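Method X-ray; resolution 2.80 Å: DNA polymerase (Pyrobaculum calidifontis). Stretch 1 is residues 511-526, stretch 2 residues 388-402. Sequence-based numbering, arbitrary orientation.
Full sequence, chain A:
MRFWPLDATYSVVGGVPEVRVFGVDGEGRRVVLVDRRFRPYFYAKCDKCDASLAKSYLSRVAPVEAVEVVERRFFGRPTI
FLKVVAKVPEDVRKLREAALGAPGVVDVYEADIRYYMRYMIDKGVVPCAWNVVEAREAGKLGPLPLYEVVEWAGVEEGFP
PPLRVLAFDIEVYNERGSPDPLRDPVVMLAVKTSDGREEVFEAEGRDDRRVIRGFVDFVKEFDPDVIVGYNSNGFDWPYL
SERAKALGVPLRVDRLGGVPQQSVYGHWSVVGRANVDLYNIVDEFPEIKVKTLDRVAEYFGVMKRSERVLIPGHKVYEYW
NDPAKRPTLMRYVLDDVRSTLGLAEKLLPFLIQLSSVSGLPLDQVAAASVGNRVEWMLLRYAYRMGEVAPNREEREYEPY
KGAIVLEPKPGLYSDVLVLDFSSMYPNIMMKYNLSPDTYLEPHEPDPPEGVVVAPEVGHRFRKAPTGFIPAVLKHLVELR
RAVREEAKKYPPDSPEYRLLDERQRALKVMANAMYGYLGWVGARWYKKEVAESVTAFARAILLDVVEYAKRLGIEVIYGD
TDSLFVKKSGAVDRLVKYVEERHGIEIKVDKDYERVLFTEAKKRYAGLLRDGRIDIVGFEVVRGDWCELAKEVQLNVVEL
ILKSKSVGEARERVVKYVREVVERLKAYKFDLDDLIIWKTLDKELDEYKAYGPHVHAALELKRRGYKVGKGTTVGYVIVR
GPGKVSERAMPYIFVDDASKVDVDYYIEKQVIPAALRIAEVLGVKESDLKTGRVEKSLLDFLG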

ATOM      1  N   ALA A 511      14.661   1.230  -5.269  1.00 52.19           N
ATOM      2  CA  ALA A 511      15.596   0.561  -6.169  1.00 51.77           C
ATOM      3  C   ALA A 511      15.206  -0.898  -6.386  1.00 53.45           C
ATOM      4  O   ALA A 511      15.176  -1.383  -7.523  1.00 54.28           O
ATOM      5  CB  ALA A 511      17.017   0.666  -5.615  1.00 51.11           C
ATOM      6  N   ASN A 512      14.907  -1.618  -5.301  1.00 52.19           N
ATOM      7  CA  ASN A 512      14.556  -3.029  -5.413  1.00 53.68           C
ATOM      8  C   ASN A 512      13.162  -3.245  -5.994  1.00 56.06           C
ATOM      9  O   ASN A 512      12.849  -4.362  -6.420  1.00 62.40           O
ATOM     10  CB  ASN A 512      14.657  -3.705  -4.045  1.00 52.11           C
ATOM     11  CG  ASN A 512      16.064  -3.675  -3.485  1.00 50.30           C
ATOM     12  OD1 ASN A 512      17.030  -3.448  -4.216  1.00 48.97           O
ATOM     13  ND2 ASN A 512      16.192  -3.914  -2.185  1.00 50.09           N
ATOM     14  N   ALA A 513      12.321  -2.211  -6.017  1.00 53.36           N
ATOM     15  CA  ALA A 513      10.999  -2.329  -6.619  1.00 52.41           C
ATOM     16  C   ALA A 513      11.032  -2.288  -8.141  1.00 52.54           C
ATOM     17  O   ALA A 513      10.030  -2.635  -8.776  1.00 52.55           O
ATOM     18  CB  ALA A 513      10.084  -1.220  -6.098  1.00 51.88           C
ATOM     19  N   MET A 514      12.147  -1.845  -8.731  1.00 50.40           N
ATOM     20  CA  MET A 514      12.251  -1.717 -10.184  1.00 53.57           C
ATOM     21  C   MET A 514      11.908  -3.022 -10.897  1.00 56.11           C
ATOM     22  O   MET A 514      11.160  -3.026 -11.882  1.00 57.54           O
ATOM     23  CB  MET A 514      13.660  -1.259 -10.561  1.00 54.35           C
ATOM     24  CG  MET A 514      13.775  -0.669 -11.956  1.00 53.47           C
ATOM     25  SD  MET A 514      12.969   0.938 -12.080  1.00 54.67           S
ATOM     26  CE  MET A 514      13.795   1.822 -10.760  1.00 55.76           C
ATOM     27  N   TYR A 515      12.468  -4.139 -10.420  1.00 59.91           N
ATOM     28  CA  TYR A 515      12.295  -5.421 -11.101  1.00 62.77           C
ATOM     29  C   TYR A 515      10.824  -5.808 -11.214  1.00 60.72           C
ATOM     30  O   TYR A 515      10.379  -6.281 -12.268  1.00 61.17           O
ATOM     31  CB  TYR A 515      13.088  -6.503 -10.368  1.00 67.35           C
ATOM     32  CG  TYR A 515      12.793  -7.914 -10.821  1.00 69.42           C
ATOM     33  CD1 TYR A 515      13.184  -8.360 -12.077  1.00 72.13           C
ATOM     34  CD2 TYR A 515      12.143  -8.807  -9.982  1.00 72.71           C
ATOM     35  CE1 TYR A 515      12.921  -9.655 -12.489  1.00 74.24           C
ATOM     36  CE2 TYR A 515      11.876 -10.100 -10.382  1.00 74.68           C
ATOM     37  CZ  TYR A 515      12.266 -10.520 -11.634  1.00 74.88           C
ATOM     38  OH  TYR A 515      11.995 -11.811 -12.021  1.00 75.82           O
ATOM     39  N   GLY A 516      10.057  -5.625 -10.139  1.00 63.95           N
ATOM     40  CA  GLY A 516       8.628  -5.885 -10.214  1.00 61.11           C
ATOM     41  C   GLY A 516       7.914  -4.966 -11.187  1.00 59.70           C
ATOM     42  O   GLY A 516       6.966  -5.376 -11.863  1.00 60.19           O
ATOM     43  N   TYR A 517       8.353  -3.708 -11.265  1.00 59.30           N
ATOM     44  CA  TYR A 517       7.704  -2.741 -12.145  1.00 57.60           C
ATOM     45  C   TYR A 517       7.916  -3.089 -13.613  1.00 57.43           C
ATOM     46  O   TYR A 517       6.978  -3.035 -14.418  1.00 51.63           O
ATOM     47  CB  TYR A 517       8.224  -1.334 -11.848  1.00 55.91           C
ATOM     48  CG  TYR A 517       7.869  -0.319 -12.910  1.00 54.29           C
ATOM     49  CD1 TYR A 517       6.620   0.286 -12.932  1.00 52.93           C
ATOM     50  CD2 TYR A 517       8.785   0.033 -13.892  1.00 54.32           C
ATOM     51  CE1 TYR A 517       6.293   1.213 -13.906  1.00 53.09           C
ATOM     52  CE2 TYR A 517       8.467   0.956 -14.869  1.00 53.43           C
ATOM     53  CZ  TYR A 517       7.221   1.544 -14.871  1.00 52.86           C
ATOM     54  OH  TYR A 517       6.901   2.465 -15.841  1.00 53.27           O
ATOM     55  N   LEU A 518       9.148  -3.438 -13.987  1.00 52.65           N
ATOM     56  CA  LEU A 518       9.475  -3.659 -15.392  1.00 58.08           C
ATOM     57  C   LEU A 518       8.841  -4.919 -15.963  1.00 61.34           C
ATOM     58  O   LEU A 518       8.875  -5.106 -17.183  1.00 57.85           O
ATOM     59  CB  LEU A 518      10.991  -3.710 -15.574  1.00 60.78           C
ATOM     60  CG  LEU A 518      11.733  -2.433 -15.178  1.00 60.61           C
ATOM     61  CD1 LEU A 518      13.226  -2.684 -15.067  1.00 62.96           C
ATOM     62  CD2 LEU A 518      11.445  -1.317 -16.169  1.00 60.80           C
ATOM     63  N   GLY A 519       8.269  -5.781 -15.123  1.00 65.45           N
ATOM     64  CA  GLY A 519       7.533  -6.935 -15.602  1.00 63.72           C
ATOM     65  C   GLY A 519       6.055  -6.647 -15.755  1.00 61.59           C
ATOM     66  O   GLY A 519       5.348  -7.329 -16.504  1.00 64.56           O
ATOM     67  N   TRP A 520       5.583  -5.632 -15.034  1.00 64.37           N
ATOM     68  CA  TRP A 520       4.199  -5.180 -15.102  1.00 66.70           C
ATOM     69  C   TRP A 520       3.871  -4.738 -16.523  1.00 70.93           C
ATOM     70  O   TRP A 520       4.339  -3.688 -16.973  1.00 73.33           O
ATOM     71  CB  TRP A 520       3.978  -4.047 -14.093  1.00 65.85           C
ATOM     72  CG  TRP A 520       2.653  -3.353 -14.168  1.00 65.96           C
ATOM     73  CD1 TRP A 520       1.470  -3.867 -14.620  1.00 66.16           C
ATOM     74  CD2 TRP A 520       2.375  -2.009 -13.757  1.00 67.13           C
ATOM     75  NE1 TRP A 520       0.476  -2.922 -14.522  1.00 66.87           N
ATOM     76  CE2 TRP A 520       1.007  -1.773 -13.994  1.00 66.33           C
ATOM     77  CE3 TRP A 520       3.153  -0.982 -13.215  1.00 64.91           C
ATOM     78  CZ2 TRP A 520       0.401  -0.551 -13.708  1.00 63.99           C
ATOM     79  CZ3 TRP A 520       2.549   0.230 -12.931  1.00 62.13           C
ATOM     80  CH2 TRP A 520       1.187   0.435 -13.177  1.00 62.61           C
ATOM     81  N   VAL A 521       3.087  -5.550 -17.239  1.00 69.14           N
ATOM     82  CA  VAL A 521       2.831  -5.312 -18.659  1.00 70.09           C
ATOM     83  C   VAL A 521       2.233  -3.931 -18.896  1.00 70.10           C
ATOM     84  O   VAL A 521       2.483  -3.305 -19.935  1.00 71.80           O
ATOM     85  CB  VAL A 521       1.924  -6.430 -19.219  1.00 72.06           C
ATOM     86  CG1 VAL A 521       1.523  -6.143 -20.660  1.00 76.66           C
ATOM     87  CG2 VAL A 521       2.623  -7.777 -19.120  1.00 71.69           C
ATOM     88  N   GLY A 522       1.464  -3.416 -17.939  1.00 71.26           N
ATOM     89  CA  GLY A 522       0.885  -2.095 -18.080  1.00 72.55           C
ATOM     90  C   GLY A 522       1.775  -0.989 -17.553  1.00 71.62           C
ATOM     91  O   GLY A 522       1.303  -0.072 -16.875  1.00 74.71           O
ATOM     92  N   ALA A 523       3.065  -1.060 -17.863  1.00 67.37           N
ATOM     93  CA  ALA A 523       4.032  -0.060 -17.436  1.00 66.03           C
ATOM     94  C   ALA A 523       4.538   0.735 -18.633  1.00 64.16           C
ATOM     95  O   ALA A 523       4.575   0.241 -19.763  1.00 66.15           O
ATOM     96  CB  ALA A 523       5.213  -0.703 -16.706  1.00 66.06           C
ATOM     97  N   ARG A 524       4.923   1.983 -18.363  1.00 63.91           N
ATOM     98  CA  ARG A 524       5.407   2.868 -19.416  1.00 61.78           C
ATOM     99  C   ARG A 524       6.706   2.345 -20.016  1.00 60.74           C
ATOM    100  O   ARG A 524       6.853   2.264 -21.241  1.00 62.67           O
ATOM    101  CB  ARG A 524       5.581   4.272 -18.843  1.00 62.28           C
ATOM    102  CG  ARG A 524       4.242   4.826 -18.435  1.00 63.99           C
ATOM    103  CD  ARG A 524       4.274   6.103 -17.628  1.00 67.97           C
ATOM    104  NE  ARG A 524       3.007   6.207 -16.904  1.00 76.89           N
ATOM    105  CZ  ARG A 524       2.457   7.333 -16.470  1.00 77.73           C
ATOM    106  NH1 ARG A 524       3.044   8.496 -16.697  1.00 81.01           N
ATOM    107  NH2 ARG A 524       1.300   7.291 -15.818  1.00 75.54           N
ATOM    108  N   TRP A 525       7.663   1.986 -19.161  1.00 61.35           N
ATOM    109  CA  TRP A 525       8.944   1.441 -19.591  1.00 57.59           C
ATOM    110  C   TRP A 525       8.957  -0.084 -19.567  1.00 57.85           C
ATOM    111  O   TRP A 525       9.998  -0.692 -19.296  1.00 57.00           O
ATOM    112  CB  TRP A 525      10.072   2.006 -18.730  1.00 55.61           C
ATOM    113  CG  TRP A 525      10.415   3.412 -19.092  1.00 53.53           C
ATOM    114  CD1 TRP A 525      11.270   3.817 -20.071  1.00 51.73           C
ATOM    115  CD2 TRP A 525       9.889   4.606 -18.498  1.00 54.39           C
ATOM    116  NE1 TRP A 525      11.321   5.189 -20.117  1.00 53.07           N
ATOM    117  CE2 TRP A 525      10.480   5.696 -19.162  1.00 52.99           C
ATOM    118  CE3 TRP A 525       8.979   4.856 -17.467  1.00 57.48           C
ATOM    119  CZ2 TRP A 525      10.193   7.018 -18.830  1.00 55.67           C
ATOM    120  CZ3 TRP A 525       8.695   6.169 -17.138  1.00 57.33           C
ATOM    121  CH2 TRP A 525       9.300   7.233 -17.817  1.00 56.31           C
ATOM    122  N   TYR A 526       7.814  -0.708 -19.845  1.00 61.97           N
ATOM    123  CA  TYR A 526       7.741  -2.158 -19.940  1.00 64.72           C
ATOM    124  C   TYR A 526       8.354  -2.637 -21.248  1.00 66.41           C
ATOM    125  O   TYR A 526       8.018  -2.138 -22.327  1.00 66.78           O
ATOM    126  CB  TYR A 526       6.295  -2.639 -19.841  1.00 64.01           C
ATOM    127  CG  TYR A 526       6.135  -4.102 -20.195  1.00 67.54           C
ATOM    128  CD1 TYR A 526       6.600  -5.098 -19.345  1.00 69.32           C
ATOM    129  CD2 TYR A 526       5.538  -4.488 -21.389  1.00 69.22           C
ATOM    130  CE1 TYR A 526       6.467  -6.435 -19.669  1.00 69.43           C
ATOM    131  CE2 TYR A 526       5.401  -5.821 -21.722  1.00 70.61           C
ATOM    132  CZ  TYR A 526       5.868  -6.791 -20.857  1.00 70.20           C
ATOM    133  OH  TYR A 526       5.734  -8.121 -21.182  1.00 70.36           O
TER
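Stretch 2 388-402: VAPNREEREYEPYKG

Stretch 2 lies on stretch 1 as an irregular chain without helix or strand, and it runs in the opposite sense. The register of nearest CA atoms establishes this: Gly516 CA is 4.2 Å from Tyr400 CA, Trp520 CA 6.0 Å from Tyr397 CA, Gly522 CA 5.2 Å from Glu394 CA, and Arg524 CA 5.3 Å from Arg392 CA, so one number rises as the other falls. Together the two stretches bury 1070 Å², summed over both sides. With no regular element in stretch 2, no helix or strand axis is available for a crossing angle.

Stretch 1 opens in helical conformation, and its first anchor is the carbonyl of Asn512. Tyr400 OH donates a hydrogen bond to Asn512 O at 3.1 Å, the one hydrogen bond between the stretches. The edge of Tyr515 meets the face of the same Tyr400 ring, with planes at 82°, centroids 5.6 Å apart and Tyr515 CD2 3.9 Å from Tyr400 CZ. Gly516 permits this close approach: an ideal CB there would come within 2.8 Å of Tyr400 CD1. Tyr400 itself has a positive phi of 98°.

At Gly519 the CA lies 3.5 Å from Lys401 NZ. That amine is modelled in a salt bridge to Glu398 OE2, but the two atoms are too close for their positions to be trusted in detail.

The chain then leaves the helical region through a type I turn, Trp520 to Ala523. The indole of Trp520 receives Tyr397 twice: Tyr397 CA sits 3.8 Å from the centroid of the five-membered ring, 17° off its normal, while the edge of the tyrosine ring points at the face of the six-membered ring, planes at 78°. Arg395 CG approaches the indole edge, 3.6 Å from Trp520 CZ2. At Gly522 the backbones nearly touch; Gly522 CA makes a CA-H...O contact with Glu394 O at 3.6 Å, and an ideal CB would fall 2.3 Å from that oxygen.

A second type I turn, Ala523 to Tyr526, carries Arg524 and Trp525. The Arg524 guanidinium stacks flat on that of Arg392, centres 3.3 Å apart and planes at 6°, despite like charges: Arg524 NH1 is 3.0 Å from Arg392 NH1. Arg395 adds a third positive group, with its NH2 3.1 Å from Arg524 NH2. These are donor-donor approaches, not hydrogen bonds. Finally, Pro390 CD lies over the five-membered ring of Trp525, 4.0 Å from its centroid, and Ala389 CB reaches Trp525 CH2 at 4.0 Å.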

ATOM      1  N   VAL A 388      11.187  11.941 -23.100  1.00 57.56           N
ATOM      2  CA  VAL A 388       9.732  11.883 -23.173  1.00 57.24           C
ATOM      3  C   VAL A 388       9.273  10.501 -22.734  1.00 55.72           C
ATOM      4  O   VAL A 388       9.878   9.483 -23.092  1.00 53.38           O
ATOM      5  CB  VAL A 388       9.255  12.219 -24.598  1.00 60.26           C
ATOM      6  CG1 VAL A 388       7.828  11.742 -24.824  1.00 60.55           C
ATOM      7  CG2 VAL A 388       9.356  13.718 -24.844  1.00 62.33           C
ATOM      8  N   ALA A 389       8.199  10.460 -21.952  1.00 59.15           N
ATOM      9  CA  ALA A 389       7.718   9.207 -21.393  1.00 60.55           C
ATOM     10  C   ALA A 389       6.865   8.451 -22.412  1.00 59.49           C
ATOM     11  O   ALA A 389       6.063   9.060 -23.126  1.00 60.30           O
ATOM     12  CB  ALA A 389       6.903   9.464 -20.130  1.00 62.31           C
ATOM     13  N   PRO A 390       7.025   7.130 -22.504  1.00 55.03           N
ATOM     14  CA  PRO A 390       6.113   6.330 -23.335  1.00 58.12           C
ATOM     15  C   PRO A 390       4.690   6.333 -22.792  1.00 63.42           C
ATOM     16  O   PRO A 390       4.397   7.001 -21.796  1.00 64.70           O
ATOM     17  CB  PRO A 390       6.732   4.924 -23.296  1.00 56.62           C
ATOM     18  CG  PRO A 390       8.141   5.124 -22.830  1.00 56.15           C
ATOM     19  CD  PRO A 390       8.119   6.323 -21.940  1.00 54.15           C
ATOM     20  N   ASN A 391       3.800   5.582 -23.430  1.00 65.69           N
ATOM     21  CA  ASN A 391       2.387   5.560 -23.080  1.00 67.21           C
ATOM     22  C   ASN A 391       2.015   4.271 -22.358  1.00 72.00           C
ATOM     23  O   ASN A 391       2.760   3.288 -22.352  1.00 69.73           O
ATOM     24  CB  ASN A 391       1.517   5.747 -24.325  1.00 65.40           C
ATOM     25  CG  ASN A 391       1.567   7.161 -24.855  1.00 65.27           C
ATOM     26  OD1 ASN A 391       1.600   8.123 -24.085  1.00 63.07           O
ATOM     27  ND2 ASN A 391       1.564   7.299 -26.174  1.00 67.53           N
ATOM     28  N   ARG A 392       0.836   4.297 -21.741  1.00 64.29           N
ATOM     29  CA  ARG A 392       0.354   3.225 -20.884  1.00 69.11           C
ATOM     30  C   ARG A 392      -0.812   2.504 -21.543  1.00 75.61           C
ATOM     31  O   ARG A 392      -1.454   3.020 -22.463  1.00 78.78           O
ATOM     32  CB  ARG A 392      -0.110   3.757 -19.520  1.00 71.12           C
ATOM     33  CG  ARG A 392       0.850   4.689 -18.816  1.00 78.28           C
ATOM     34  CD  ARG A 392       0.685   6.147 -19.236  1.00 87.64           C
ATOM     35  NE  ARG A 392       1.946   6.691 -19.734  1.00 90.42           N
ATOM     36  CZ  ARG A 392       2.272   7.979 -19.714  1.00 86.12           C
ATOM     37  NH1 ARG A 392       1.429   8.872 -19.216  1.00 80.55           N
ATOM     38  NH2 ARG A 392       3.448   8.373 -20.184  1.00 90.91           N
ATOM     39  N   GLU A 393      -1.079   1.292 -21.054  1.00 84.04           N
ATOM     40  CA  GLU A 393      -2.294   0.566 -21.404  1.00 93.21           C
ATOM     41  C   GLU A 393      -3.320   0.581 -20.276  1.00100.15           C
ATOM     42  O   GLU A 393      -4.414   1.122 -20.439  1.00106.22           O
ATOM     43  CB  GLU A 393      -1.953  -0.871 -21.815  1.00 96.68           C
ATOM     44  CG  GLU A 393      -1.061  -0.937 -23.046  1.00101.03           C
ATOM     45  CD  GLU A 393      -1.710  -0.318 -24.275  1.00104.20           C
ATOM     46  OE1 GLU A 393      -2.933  -0.494 -24.465  1.00104.93           O
ATOM     47  OE2 GLU A 393      -0.995   0.351 -25.052  1.00103.99           O
ATOM     48  N   GLU A 394      -2.994  -0.011 -19.131  1.00102.04           N
ATOM     49  CA  GLU A 394      -3.926  -0.012 -18.014  1.00104.44           C
ATOM     50  C   GLU A 394      -3.145  -0.163 -16.725  1.00113.60           C
ATOM     51  O   GLU A 394      -1.933  -0.397 -16.727  1.00119.72           O
ATOM     52  CB  GLU A 394      -4.944  -1.151 -18.154  1.00 98.67           C
ATOM     53  CG  GLU A 394      -4.328  -2.476 -18.617  1.00 93.06           C
ATOM     54  CD  GLU A 394      -3.554  -3.221 -17.525  1.00 89.45           C
ATOM     55  OE1 GLU A 394      -3.829  -3.013 -16.325  1.00 80.62           O
ATOM     56  OE2 GLU A 394      -2.670  -4.032 -17.874  1.00 84.68           O
ATOM     57  N   ARG A 395      -3.851   0.005 -15.617  1.00101.38           N
ATOM     58  CA  ARG A 395      -3.331  -0.347 -14.300  1.00 97.49           C
ATOM     59  C   ARG A 395      -4.106  -1.533 -13.729  1.00 88.59           C
ATOM     60  O   ARG A 395      -5.330  -1.466 -13.581  1.00 90.79           O
ATOM     61  CB  ARG A 395      -3.369   0.834 -13.314  1.00 97.79           C
ATOM     62  CG  ARG A 395      -2.217   1.868 -13.424  1.00 94.59           C
ATOM     63  CD  ARG A 395      -2.308   3.007 -12.373  1.00 94.39           C
ATOM     64  NE  ARG A 395      -1.145   3.914 -12.480  1.00 95.39           N
ATOM     65  CZ  ARG A 395      -1.111   4.883 -13.387  1.00 91.57           C
ATOM     66  NH1 ARG A 395      -2.153   5.024 -14.208  1.00 87.75           N
ATOM     67  NH2 ARG A 395      -0.059   5.682 -13.485  1.00 88.19           N
ATOM     68  N   GLU A 396      -3.388  -2.610 -13.434  1.00 96.08           N
ATOM     69  CA  GLU A 396      -3.742  -3.793 -12.664  1.00 91.02           C
ATOM     70  C   GLU A 396      -2.671  -4.078 -11.606  1.00 81.01           C
ATOM     71  O   GLU A 396      -2.997  -4.388 -10.447  1.00 85.44           O
ATOM     72  CB  GLU A 396      -3.956  -5.017 -13.537  1.00 95.62           C
ATOM     73  CG  GLU A 396      -2.705  -5.500 -14.248  1.00 97.41           C
ATOM     74  CD  GLU A 396      -2.976  -6.695 -15.120  1.00 98.30           C
ATOM     75  OE1 GLU A 396      -4.020  -6.701 -15.807  1.00 98.98           O
ATOM     76  OE2 GLU A 396      -2.160  -7.638 -15.100  1.00 94.58           O
ATOM     77  N   TYR A 397      -1.399  -3.883 -11.956  1.00 83.97           N
ATOM     78  CA  TYR A 397      -0.194  -4.164 -11.175  1.00 81.16           C
ATOM     79  C   TYR A 397      -0.182  -5.560 -10.563  1.00 86.85           C
ATOM     80  O   TYR A 397      -1.223  -6.104 -10.178  1.00 86.83           O
ATOM     81  CB  TYR A 397       0.016  -3.128 -10.080  1.00 70.29           C
ATOM     82  CG  TYR A 397       1.377  -3.269  -9.417  1.00 66.38           C
ATOM     83  CD1 TYR A 397       2.539  -3.206 -10.181  1.00 65.23           C
ATOM     84  CD2 TYR A 397       1.508  -3.457  -8.043  1.00 63.39           C
ATOM     85  CE1 TYR A 397       3.776  -3.330  -9.608  1.00 62.50           C
ATOM     86  CE2 TYR A 397       2.752  -3.578  -7.465  1.00 61.86           C
ATOM     87  CZ  TYR A 397       3.878  -3.512  -8.254  1.00 61.28           C
ATOM     88  OH  TYR A 397       5.116  -3.634  -7.678  1.00 60.19           O
ATOM     89  N   GLU A 398       1.011  -6.139 -10.445  1.00 76.52           N
ATOM     90  CA  GLU A 398       1.163  -7.516  -9.991  1.00 84.84           C
ATOM     91  C   GLU A 398       2.426  -7.625  -9.127  1.00 88.39           C
ATOM     92  O   GLU A 398       3.557  -7.544  -9.634  1.00 87.42           O
ATOM     93  CB  GLU A 398       1.135  -8.442 -11.199  1.00 88.40           C
ATOM     94  CG  GLU A 398       2.070  -8.041 -12.298  1.00 89.31           C
ATOM     95  CD  GLU A 398       3.352  -8.787 -12.154  1.00 91.72           C
ATOM     96  OE1 GLU A 398       3.252  -9.959 -11.745  1.00 94.55           O
ATOM     97  OE2 GLU A 398       4.440  -8.223 -12.414  1.00 90.11           O
ATOM     98  N   PRO A 399       2.269  -7.718  -7.812  1.00 84.38           N
ATOM     99  CA  PRO A 399       3.421  -7.567  -6.907  1.00 88.80           C
ATOM    100  C   PRO A 399       4.483  -8.655  -6.988  1.00 95.61           C
ATOM    101  O   PRO A 399       4.494  -9.603  -6.193  1.00 90.72           O
ATOM    102  CB  PRO A 399       2.761  -7.527  -5.521  1.00 84.99           C
ATOM    103  CG  PRO A 399       1.342  -7.076  -5.782  1.00 81.24           C
ATOM    104  CD  PRO A 399       0.976  -7.664  -7.105  1.00 81.54           C
ATOM    105  N   TYR A 400       5.349  -8.533  -8.002  1.00 88.45           N
ATOM    106  CA  TYR A 400       6.766  -8.887  -7.943  1.00 93.02           C
ATOM    107  C   TYR A 400       7.107 -10.256  -8.523  1.00 94.81           C
ATOM    108  O   TYR A 400       8.287 -10.544  -8.692  1.00 86.01           O
ATOM    109  CB  TYR A 400       7.282  -8.819  -6.498  1.00 97.57           C
ATOM    110  CG  TYR A 400       8.757  -8.489  -6.398  1.00100.08           C
ATOM    111  CD1 TYR A 400       9.219  -7.233  -6.771  1.00101.06           C
ATOM    112  CD2 TYR A 400       9.678  -9.420  -5.943  1.00 97.12           C
ATOM    113  CE1 TYR A 400      10.558  -6.905  -6.683  1.00 95.13           C
ATOM    114  CE2 TYR A 400      11.023  -9.106  -5.856  1.00 94.35           C
ATOM    115  CZ  TYR A 400      11.466  -7.840  -6.227  1.00 91.81           C
ATOM    116  OH  TYR A 400      12.805  -7.490  -6.152  1.00 87.12           O
ATOM    117  N   LYS A 401       6.118 -11.101  -8.855  1.00112.15           N
ATOM    118  CA  LYS A 401       6.388 -12.382  -9.539  1.00104.91           C
ATOM    119  C   LYS A 401       7.509 -13.252  -8.957  1.00 99.87           C
ATOM    120  O   LYS A 401       8.638 -13.252  -9.464  1.00 99.83           O
ATOM    121  CB  LYS A 401       6.680 -12.198 -11.037  1.00102.18           C
ATOM    122  CG  LYS A 401       5.494 -11.757 -11.866  1.00 99.08           C
ATOM    123  CD  LYS A 401       5.817 -11.551 -13.338  1.00 93.12           C
ATOM    124  CE  LYS A 401       6.814 -10.425 -13.550  1.00 86.71           C
ATOM    125  NZ  LYS A 401       6.419  -9.063 -13.030  1.00 84.62           N
ATOM    126  N   GLY A 402       7.201 -14.032  -7.929  1.00105.47           N
ATOM    127  CA  GLY A 402       8.201 -14.913  -7.358  1.00 98.63           C
ATOM    128  C   GLY A 402       8.396 -16.218  -8.109  1.00 95.84           C
ATOM    129  O   GLY A 402       7.708 -17.210  -7.848  1.00 93.02           O
TER